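Local structure of putative lipase (3BZW) at residues G68-D73 with T98-S103; T167-S172 with A218-N223; L173-D178 with A236-L241. The protein probably hydrolyses ester bonds in lipid-like substrates, perhaps lysophospholipids, as a member of the GDSL-like (SGNH) hydrolase family. One frame throughout, in Å; residues are numbered along the deposited sequence.

Interaction 1: G68-D73 with T98-S103; sequences GRQWDD and TNDYNS. With ACT (acetate ion), chain G.
Asn99, near the start of the short helix 98-102, extends its carboxamide between the loop 68-73 and a bound acetate ion. Its CG lies anti to the carbonyl carbon, beside the backbone N (chi1 -72°). ND2 donates to Arg69 O at 2.8 Å in a nearly straight bond (166° at the hydrogen), and the acceptor sits close to the amide plane. ND2 donates a second time to the acetate OXT, also at 2.8 Å, so the two bonds together fix the rotation of the amide. Gly68 N reaches the same OXT at 2.7 Å, and one anionic oxygen is thus gripped from both segments. A water donates to Arg69 O and accepts from Asn99 N, while Asn99 CB packs on Gln70 CG at 3.6 Å, the two side chains crossing at about a right angle.

Asp100 follows and binds the next stretch of loop backbone. Its OD2 offers the syn lone pair to Trp71 N at 2.8 Å, and OD1 adds a weak bond to the same N-H. OD2 also lies at the edge of the Trp71 ring, near its plane, and 3.3 Å from Gln70 CB. Arg146, outside both segments, pairs with Asp100 OD1 and with Gln70 OE1, holding the two side chains from a second shell. At the helix end, Ser103 OG comes to 3.3 Å of Gln70 NE2, at a poor angle for bonding.

Glycine and asparagine N-H groups converging on one oxygen are the signature of the SGNH-hydrolase oxyanion hole. Ser35 N and His242 NE2 also bind the acetate, which is consistent with that ion, probably from the crystallisation liquor, marking the active site.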
loop_
_atom_site.group_PDB
_atom_site.type_symbol
_atom_site.label_atom_id
_atom_site.label_comp_id
_atom_site.label_asym_id
_atom_site.label_seq_id
_atom_site.Cartn_x
_atom_site.Cartn_y
_atom_site.Cartn_z
ATOM N N GLY A 68 10.212 -36.290 -19.049
ATOM C CA GLY A 68 11.329 -35.689 -18.341
ATOM C C GLY A 68 12.073 -34.524 -18.974
ATOM O O GLY A 68 12.969 -33.962 -18.341
ATOM N N ARG A 69 11.725 -34.142 -20.198
ATOM C CA ARG A 69 12.432 -33.038 -20.839
ATOM C C ARG A 69 12.104 -31.678 -20.235
ATOM O O ARG A 69 11.027 -31.469 -19.665
ATOM C CB ARG A 69 12.163 -33.037 -22.350
ATOM C CG ARG A 69 12.710 -34.282 -23.049
ATOM C CD ARG A 69 14.217 -34.410 -22.821
ATOM N NE ARG A 69 14.733 -35.736 -23.159
ATOM C CZ ARG A 69 14.983 -36.162 -24.394
ATOM N NH1 ARG A 69 14.772 -35.365 -25.435
ATOM N NH2 ARG A 69 15.452 -37.389 -24.590
ATOM N N GLN A 70 13.055 -30.760 -20.365
ATOM C CA GLN A 70 12.930 -29.408 -19.829
ATOM C C GLN A 70 13.009 -28.377 -20.952
ATOM O O GLN A 70 13.181 -28.734 -22.118
ATOM C CB GLN A 70 14.048 -29.172 -18.813
ATOM C CG GLN A 70 13.988 -30.125 -17.622
ATOM C CD GLN A 70 15.318 -30.247 -16.905
ATOM O OE1 GLN A 70 16.011 -29.257 -16.689
ATOM N NE2 GLN A 70 15.676 -31.468 -16.523
ATOM N N TRP A 71 12.891 -27.098 -20.606
ATOM C CA TRP A 71 12.942 -26.052 -21.618
ATOM C C TRP A 71 14.234 -26.023 -22.429
ATOM O O TRP A 71 14.280 -25.402 -23.492
ATOM C CB TRP A 71 12.697 -24.667 -20.995
ATOM C CG TRP A 71 11.319 -24.136 -21.287
ATOM C CD1 TRP A 71 10.181 -24.344 -20.555
ATOM C CD2 TRP A 71 10.928 -23.358 -22.424
ATOM N NE1 TRP A 71 9.104 -23.744 -21.170
ATOM C CE2 TRP A 71 9.534 -23.133 -22.319
ATOM C CE3 TRP A 71 11.618 -22.830 -23.527
ATOM C CZ2 TRP A 71 8.819 -22.402 -23.274
ATOM C CZ3 TRP A 71 10.907 -22.103 -24.478
ATOM C CH2 TRP A 71 9.521 -21.897 -24.345
ATOM N N ASP A 72 15.279 -26.699 -21.955
ATOM C CA ASP A 72 16.538 -26.707 -22.699
ATOM C C ASP A 72 16.455 -27.631 -23.912
ATOM O O ASP A 72 17.330 -27.611 -24.780
ATOM C CB ASP A 72 17.710 -27.125 -21.792
ATOM C CG ASP A 72 17.569 -28.540 -21.253
ATOM O OD1 ASP A 72 16.427 -29.024 -21.105
ATOM O OD2 ASP A 72 18.609 -29.164 -20.954
ATOM N N ASP A 73 15.385 -28.417 -23.978
ATOM C CA ASP A 73 15.189 -29.359 -25.075
ATOM C C ASP A 73 14.270 -28.811 -26.172
ATOM O O ASP A 73 14.023 -29.487 -27.171
ATOM C CB ASP A 73 14.620 -30.676 -24.522
ATOM C CG ASP A 73 14.765 -31.840 -25.497
ATOM O OD1 ASP A 73 15.887 -32.050 -26.014
ATOM O OD2 ASP A 73 13.762 -32.551 -25.733
ATOM N N THR A 98 7.451 -27.742 -16.320
ATOM C CA THR A 98 7.248 -28.374 -15.025
ATOM C C THR A 98 8.492 -29.145 -14.565
ATOM O O THR A 98 8.762 -29.242 -13.367
ATOM C CB THR A 98 5.998 -29.292 -15.039
ATOM O OG1 THR A 98 5.467 -29.377 -13.711
ATOM C CG2 THR A 98 6.345 -30.690 -15.533
ATOM N N ASN A 99 9.264 -29.671 -15.512
ATOM C CA ASN A 99 10.472 -30.404 -15.153
ATOM C C ASN A 99 11.622 -29.467 -14.767
ATOM O O ASN A 99 12.531 -29.859 -14.033
ATOM C CB ASN A 99 10.893 -31.343 -16.289
ATOM C CG ASN A 99 9.958 -32.537 -16.433
ATOM O OD1 ASN A 99 9.550 -33.138 -15.439
ATOM N ND2 ASN A 99 9.631 -32.895 -17.672
ATOM N N ASP A 100 11.599 -28.238 -15.273
ATOM C CA ASP A 100 12.631 -27.270 -14.906
ATOM C C ASP A 100 12.432 -26.984 -13.417
ATOM O O ASP A 100 13.395 -26.843 -12.657
ATOM C CB ASP A 100 12.481 -25.984 -15.719
ATOM C CG ASP A 100 12.851 -26.172 -17.178
ATOM O OD1 ASP A 100 13.983 -25.805 -17.564
ATOM O OD2 ASP A 100 12.009 -26.700 -17.937
ATOM N N TYR A 101 11.173 -26.913 -13.001
ATOM C CA TYR A 101 10.865 -26.675 -11.594
ATOM C C TYR A 101 11.372 -27.849 -10.763
ATOM O O TYR A 101 12.117 -27.672 -9.799
ATOM C CB TYR A 101 9.353 -26.526 -11.380
ATOM C CG TYR A 101 8.919 -26.801 -9.951
ATOM C CD1 TYR A 101 9.166 -25.884 -8.927
ATOM C CD2 TYR A 101 8.305 -28.008 -9.621
ATOM C CE1 TYR A 101 8.810 -26.172 -7.595
ATOM C CE2 TYR A 101 7.952 -28.308 -8.309
ATOM C CZ TYR A 101 8.207 -27.392 -7.302
ATOM O OH TYR A 101 7.860 -27.715 -6.015
ATOM N N ASN A 102 10.972 -29.055 -11.151
ATOM C CA ASN A 102 11.371 -30.251 -10.421
ATOM C C ASN A 102 12.886 -30.449 -10.363
ATOM O O ASN A 102 13.414 -30.940 -9.365
ATOM C CB ASN A 102 10.719 -31.489 -11.042
ATOM C CG ASN A 102 11.051 -32.759 -10.282
ATOM O OD1 ASN A 102 11.546 -33.736 -10.857
ATOM N ND2 ASN A 102 10.779 -32.753 -8.984
ATOM N N SER A 103 13.581 -30.051 -11.422
ATOM C CA SER A 103 15.029 -30.217 -11.478
ATOM C C SER A 103 15.816 -29.037 -10.910
ATOM O O SER A 103 17.030 -28.933 -11.108
ATOM C CB SER A 103 15.456 -30.500 -12.919
ATOM O OG SER A 103 14.857 -31.707 -13.377
HETATM C C ACT G . 7.265 -35.150 -16.997
HETATM O O ACT G . 7.294 -36.104 -16.241
HETATM O OXT ACT G . 8.008 -35.120 -17.964
HETATM C CH3 ACT G . 6.303 -34.016 -16.749
HETATM O O HOH W 1 8.926 -29.700 -18.602
#

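Interaction 2: T167-S172 with A218-N223; sequences TPLHRS and AVTGMN
His170 and Asn223 meet where the loop leaving strand 162-166 of the central parallel sheet passes the segment that follows helix 216-219, a buried part of the alpha/beta SGNH fold. The Asn223 carboxamide crosses the imidazole obliquely near CD2: ND2 is 3.9 Å from His170 CD2, OD1 is 3.8 Å from His170 CB, and the two planes are 38° apart. Asn223 CG stands anti to its backbone N (chi1 -170°), 4.0 Å from His170 CG. Next to this pair, Leu169 CD2 touches Thr220 CG2 at 3.9 Å, the side chains crossing at about a right angle, and Leu169 CD1 makes a looser contact with CE of Met222, present as selenomethionine. A water joins the backbones, accepting from His170 N at 2.9 Å and donating to Met222 O at 2.8 Å. Thr220 OG1 meets that water only weakly, at 3.3 Å.

A second shell fixes the polar ends. Thr220 OG1 is bonded chiefly to Phe216 O, and Asn223 OD1 accepts from Met225 N. An alanine at Asn223 would probably leave Met225 N and the carbonyl of Trp209 in the second subunit without their mates and open a gap beside the imidazole. From that subunit, Asn207 O and Ile208 O take weak bonds from His170 NE2, and Trp209 O accepts from Asn223 ND2.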
loop_
_atom_site.group_PDB
_atom_site.type_symbol
_atom_site.label_atom_id
_atom_site.label_comp_id
_atom_site.label_asym_id
_atom_site.label_seq_id
_atom_site.Cartn_x
_atom_site.Cartn_y
_atom_site.Cartn_z
ATOM N N THR A 167 1.335 -22.561 -20.273
ATOM C CA THR A 167 1.945 -22.595 -18.953
ATOM C C THR A 167 1.749 -23.973 -18.322
ATOM O O THR A 167 0.759 -24.658 -18.586
ATOM C CB THR A 167 1.343 -21.524 -18.007
ATOM O OG1 THR A 167 -0.087 -21.613 -18.018
ATOM C CG2 THR A 167 1.773 -20.126 -18.443
ATOM N N PRO A 168 2.701 -24.396 -17.480
ATOM C CA PRO A 168 2.657 -25.692 -16.795
ATOM C C PRO A 168 1.421 -25.822 -15.903
ATOM O O PRO A 168 0.919 -24.825 -15.374
ATOM C CB PRO A 168 3.951 -25.697 -15.983
ATOM C CG PRO A 168 4.874 -24.823 -16.797
ATOM C CD PRO A 168 3.960 -23.689 -17.196
ATOM N N LEU A 169 0.937 -27.049 -15.739
ATOM C CA LEU A 169 -0.243 -27.314 -14.914
ATOM C C LEU A 169 0.113 -27.382 -13.434
ATOM O O LEU A 169 1.265 -27.627 -13.085
ATOM C CB LEU A 169 -0.875 -28.652 -15.308
ATOM C CG LEU A 169 -1.250 -28.860 -16.775
ATOM C CD1 LEU A 169 -1.761 -30.282 -16.975
ATOM C CD2 LEU A 169 -2.303 -27.841 -17.178
ATOM N N HIS A 170 -0.879 -27.160 -12.571
ATOM C CA HIS A 170 -0.654 -27.269 -11.135
ATOM C C HIS A 170 -0.240 -28.723 -10.944
ATOM O O HIS A 170 -0.622 -29.588 -11.733
ATOM C CB HIS A 170 -1.932 -26.957 -10.346
ATOM C CG HIS A 170 -2.127 -25.495 -10.076
ATOM N ND1 HIS A 170 -2.564 -24.610 -11.037
ATOM C CD2 HIS A 170 -1.883 -24.757 -8.966
ATOM C CE1 HIS A 170 -2.583 -23.389 -10.533
ATOM N NE2 HIS A 170 -2.173 -23.449 -9.279
ATOM N N ARG A 171 0.531 -28.997 -9.901
ATOM C CA ARG A 171 1.035 -30.346 -9.689
ATOM C C ARG A 171 1.132 -30.733 -8.227
ATOM O O ARG A 171 1.380 -29.889 -7.372
ATOM C CB ARG A 171 2.425 -30.448 -10.312
ATOM C CG ARG A 171 3.342 -29.305 -9.887
ATOM C CD ARG A 171 4.740 -29.475 -10.445
ATOM N NE ARG A 171 5.425 -30.585 -9.799
ATOM C CZ ARG A 171 6.400 -31.289 -10.361
ATOM N NH1 ARG A 171 6.809 -31.000 -11.590
ATOM N NH2 ARG A 171 6.959 -32.286 -9.693
ATOM N N SER A 172 0.954 -32.020 -7.947
ATOM C CA SER A 172 1.054 -32.504 -6.580
ATOM C C SER A 172 2.128 -33.588 -6.493
ATOM O O SER A 172 2.967 -33.712 -7.387
ATOM C CB SER A 172 -0.297 -33.025 -6.083
ATOM O OG SER A 172 -0.229 -33.331 -4.698
ATOM N N ALA A 218 -4.089 -21.823 -15.272
ATOM C CA ALA A 218 -5.344 -21.356 -14.701
ATOM C C ALA A 218 -6.599 -21.830 -15.443
ATOM O O ALA A 218 -7.513 -22.365 -14.821
ATOM C CB ALA A 218 -5.345 -19.830 -14.624
ATOM N N VAL A 219 -6.642 -21.648 -16.762
ATOM C CA VAL A 219 -7.840 -22.007 -17.522
ATOM C C VAL A 219 -8.308 -23.458 -17.544
ATOM O O VAL A 219 -9.498 -23.708 -17.754
ATOM C CB VAL A 219 -7.766 -21.481 -18.975
ATOM C CG1 VAL A 219 -7.678 -19.956 -18.957
ATOM C CG2 VAL A 219 -6.575 -22.082 -19.707
ATOM N N THR A 220 -7.409 -24.415 -17.326
ATOM C CA THR A 220 -7.826 -25.821 -17.309
ATOM C C THR A 220 -8.688 -26.061 -16.067
ATOM O O THR A 220 -9.531 -26.962 -16.042
ATOM C CB THR A 220 -6.623 -26.792 -17.247
ATOM O OG1 THR A 220 -5.870 -26.550 -16.053
ATOM C CG2 THR A 220 -5.722 -26.607 -18.458
ATOM N N GLY A 221 -8.465 -25.247 -15.039
ATOM C CA GLY A 221 -9.220 -25.381 -13.805
ATOM C C GLY A 221 -8.881 -26.665 -13.068
ATOM O O GLY A 221 -9.638 -27.118 -12.217
HETATM N N MSE A 222 -7.735 -27.252 -13.394
HETATM C CA MSE A 222 -7.311 -28.502 -12.766
HETATM C C MSE A 222 -6.209 -28.297 -11.726
HETATM O O MSE A 222 -5.081 -27.945 -12.071
HETATM C CB MSE A 222 -6.835 -29.487 -13.846
HETATM C CG MSE A 222 -7.957 -30.050 -14.717
HETATM SE SE MSE A 222 -7.350 -30.843 -16.395
HETATM C CE MSE A 222 -5.782 -31.780 -15.738
ATOM N N ASN A 223 -6.535 -28.534 -10.456
ATOM C CA ASN A 223 -5.566 -28.377 -9.369
ATOM C C ASN A 223 -5.500 -29.640 -8.513
ATOM O O ASN A 223 -6.381 -29.883 -7.685
ATOM C CB ASN A 223 -5.961 -27.187 -8.487
ATOM C CG ASN A 223 -4.884 -26.815 -7.482
ATOM O OD1 ASN A 223 -3.951 -27.586 -7.233
ATOM N ND2 ASN A 223 -5.013 -25.632 -6.893
HETATM O O HOH W 2 -3.423 -26.447 -13.833
#

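Interaction 3: L173-D178 with A236-L241; sequences LANFGD and AGYDRL
Leu173 turns its CG between its backbone N and carbonyl carbon (chi1 71°), a crowded position in which CG lies 3.7 Å from Arg240 CD. The arginine chain runs extended from CG to NE, and its guanidinium presents one face to CD2 of Leu173, which stands about 3.6 Å above the plane and over its centre. The guanidinium is itself held at its edge, where Arg240 NE donates to Ala236 O at 2.8 Å and NH2 adds a weak bond to the same oxygen.

The backbones meet in a single bridge, Ala174 with Asp239, where the short touching parts run 98° apart. Arg240 N donates to Leu173 O at 2.8 Å, nearly along the C=O axis, and Asn175 N donates to Tyr238 O, also at 2.8 Å. Tyr238 O takes in addition a CA-H...O contact from Ala174. Beyond it, Asn175 ND2 lies at the edge of the Tyr238 ring, the two side chains side by side and pointing the same way. Ala174 CB rests on Leu241 CB at 4.0 Å.

Phe176 brings its ring edge to the carboxylate of Asp239, with CE1 3.3 Å from OD2 and the planes 84° apart. Asp239 OD1 accepts from Leu241 N at 3.0 Å, an Asx turn, and OD2 accepts from Tyr42 OH and His242 ND1.

Tyr238 and Asp239 both face Asp235 in a classic beta bulge. An aspartate bonded to ND1 of the histidine three residues on is the DxxH arrangement of SGNH hydrolases, so this contact probably lies at the Asp-His pair of a Ser-His-Asp catalytic triad.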
loop_
_atom_site.group_PDB
_atom_site.type_symbol
_atom_site.label_atom_id
_atom_site.label_comp_id
_atom_site.label_asym_id
_atom_site.label_seq_id
_atom_site.Cartn_x
_atom_site.Cartn_y
_atom_site.Cartn_z
ATOM N N LEU A 173 2.101 -34.375 -5.424
ATOM C CA LEU A 173 3.114 -35.403 -5.208
ATOM C C LEU A 173 3.246 -36.458 -6.301
ATOM O O LEU A 173 2.284 -36.806 -6.980
ATOM C CB LEU A 173 2.870 -36.090 -3.859
ATOM C CG LEU A 173 1.648 -37.005 -3.741
ATOM C CD1 LEU A 173 2.023 -38.410 -4.178
ATOM C CD2 LEU A 173 1.161 -37.026 -2.303
ATOM N N ALA A 174 4.467 -36.958 -6.463
ATOM C CA ALA A 174 4.758 -38.000 -7.442
ATOM C C ALA A 174 5.902 -38.852 -6.900
ATOM O O ALA A 174 6.930 -38.331 -6.473
ATOM C CB ALA A 174 5.147 -37.389 -8.787
ATOM N N ASN A 175 5.709 -40.164 -6.914
ATOM C CA ASN A 175 6.716 -41.094 -6.426
ATOM C C ASN A 175 6.912 -42.179 -7.479
ATOM O O ASN A 175 6.053 -43.041 -7.656
ATOM C CB ASN A 175 6.254 -41.694 -5.090
ATOM C CG ASN A 175 7.151 -42.820 -4.605
ATOM O OD1 ASN A 175 8.364 -42.799 -4.810
ATOM N ND2 ASN A 175 6.554 -43.806 -3.941
ATOM N N PHE A 176 8.041 -42.125 -8.181
ATOM C CA PHE A 176 8.335 -43.087 -9.242
ATOM C C PHE A 176 9.529 -43.988 -8.934
ATOM O O PHE A 176 10.245 -44.418 -9.843
ATOM C CB PHE A 176 8.595 -42.344 -10.556
ATOM C CG PHE A 176 7.488 -41.405 -10.953
ATOM C CD1 PHE A 176 6.214 -41.890 -11.240
ATOM C CD2 PHE A 176 7.717 -40.033 -11.031
ATOM C CE1 PHE A 176 5.182 -41.018 -11.596
ATOM C CE2 PHE A 176 6.691 -39.154 -11.388
ATOM C CZ PHE A 176 5.420 -39.648 -11.670
ATOM N N GLY A 177 9.745 -44.280 -7.658
ATOM C CA GLY A 177 10.863 -45.127 -7.291
ATOM C C GLY A 177 11.794 -44.465 -6.295
ATOM O O GLY A 177 11.668 -43.270 -6.014
ATOM N N ASP A 178 12.737 -45.243 -5.772
ATOM C CA ASP A 178 13.696 -44.757 -4.783
ATOM C C ASP A 178 14.503 -43.535 -5.197
ATOM O O ASP A 178 14.927 -42.758 -4.346
ATOM C CB ASP A 178 14.678 -45.870 -4.398
ATOM C CG ASP A 178 13.995 -47.069 -3.777
ATOM O OD1 ASP A 178 13.115 -46.877 -2.908
ATOM O OD2 ASP A 178 14.351 -48.206 -4.149
ATOM N N ALA A 236 -3.843 -41.664 -7.576
ATOM C CA ALA A 236 -4.091 -40.986 -6.309
ATOM C C ALA A 236 -2.993 -41.209 -5.270
ATOM O O ALA A 236 -2.686 -40.317 -4.478
ATOM C CB ALA A 236 -5.436 -41.427 -5.743
ATOM N N GLY A 237 -2.386 -42.388 -5.273
ATOM C CA GLY A 237 -1.357 -42.651 -4.283
ATOM C C GLY A 237 0.084 -42.382 -4.669
ATOM O O GLY A 237 0.908 -42.076 -3.802
ATOM N N TYR A 238 0.396 -42.466 -5.960
ATOM C CA TYR A 238 1.773 -42.288 -6.405
ATOM C C TYR A 238 2.034 -41.273 -7.516
ATOM O O TYR A 238 3.189 -40.927 -7.773
ATOM C CB TYR A 238 2.326 -43.646 -6.853
ATOM C CG TYR A 238 2.200 -44.729 -5.801
ATOM C CD1 TYR A 238 3.216 -44.954 -4.870
ATOM C CD2 TYR A 238 1.046 -45.507 -5.716
ATOM C CE1 TYR A 238 3.081 -45.940 -3.875
ATOM C CE2 TYR A 238 0.901 -46.484 -4.733
ATOM C CZ TYR A 238 1.918 -46.697 -3.818
ATOM O OH TYR A 238 1.763 -47.671 -2.854
ATOM N N ASP A 239 0.986 -40.807 -8.186
ATOM C CA ASP A 239 1.191 -39.867 -9.280
ATOM C C ASP A 239 0.103 -38.809 -9.398
ATOM O O ASP A 239 -0.917 -39.021 -10.059
ATOM C CB ASP A 239 1.305 -40.626 -10.606
ATOM C CG ASP A 239 1.816 -39.748 -11.738
ATOM O OD1 ASP A 239 1.840 -38.509 -11.565
ATOM O OD2 ASP A 239 2.188 -40.294 -12.798
ATOM N N ARG A 240 0.336 -37.669 -8.756
ATOM C CA ARG A 240 -0.596 -36.552 -8.793
ATOM C C ARG A 240 0.025 -35.458 -9.657
ATOM O O ARG A 240 -0.264 -34.271 -9.485
ATOM C CB ARG A 240 -0.861 -36.035 -7.375
ATOM C CG ARG A 240 -1.397 -37.103 -6.436
ATOM C CD ARG A 240 -1.771 -36.534 -5.078
ATOM N NE ARG A 240 -2.069 -37.601 -4.126
ATOM C CZ ARG A 240 -2.434 -37.401 -2.867
ATOM N NH1 ARG A 240 -2.554 -36.164 -2.398
ATOM N NH2 ARG A 240 -2.673 -38.439 -2.073
ATOM N N LEU A 241 0.886 -35.883 -10.581
ATOM C CA LEU A 241 1.578 -34.982 -11.504
ATOM C C LEU A 241 1.036 -35.133 -12.925
ATOM O O LEU A 241 0.673 -34.151 -13.571
ATOM C CB LEU A 241 3.087 -35.274 -11.502
ATOM C CG LEU A 241 3.948 -34.690 -12.635
ATOM C CD1 LEU A 241 3.946 -33.163 -12.561
ATOM C CD2 LEU A 241 5.373 -35.225 -12.526
#

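The three contacts form a compact triangle, with centres about 16 Å apart between interactions 1 and 2 and about 17 Å for the other two pairs. Along the chain interaction 1 closes before the others begin, whereas interactions 2 and 3 alternate, 167-172 running straight into 173-178 and 218-223 preceding 236-241. Arg171 is a shared hub: it probably bonds Thr98 of interaction 1 and packs on Leu241 of interaction 3, while Ser172 N probably bonds Arg240 O. The loops after strands 60-63 and 162-166 and helix 98-102 after strand 91-95 are thereby joined to segments following strand 213-214, which probably brings the oxyanion hole and Asp-His pair together in one active site.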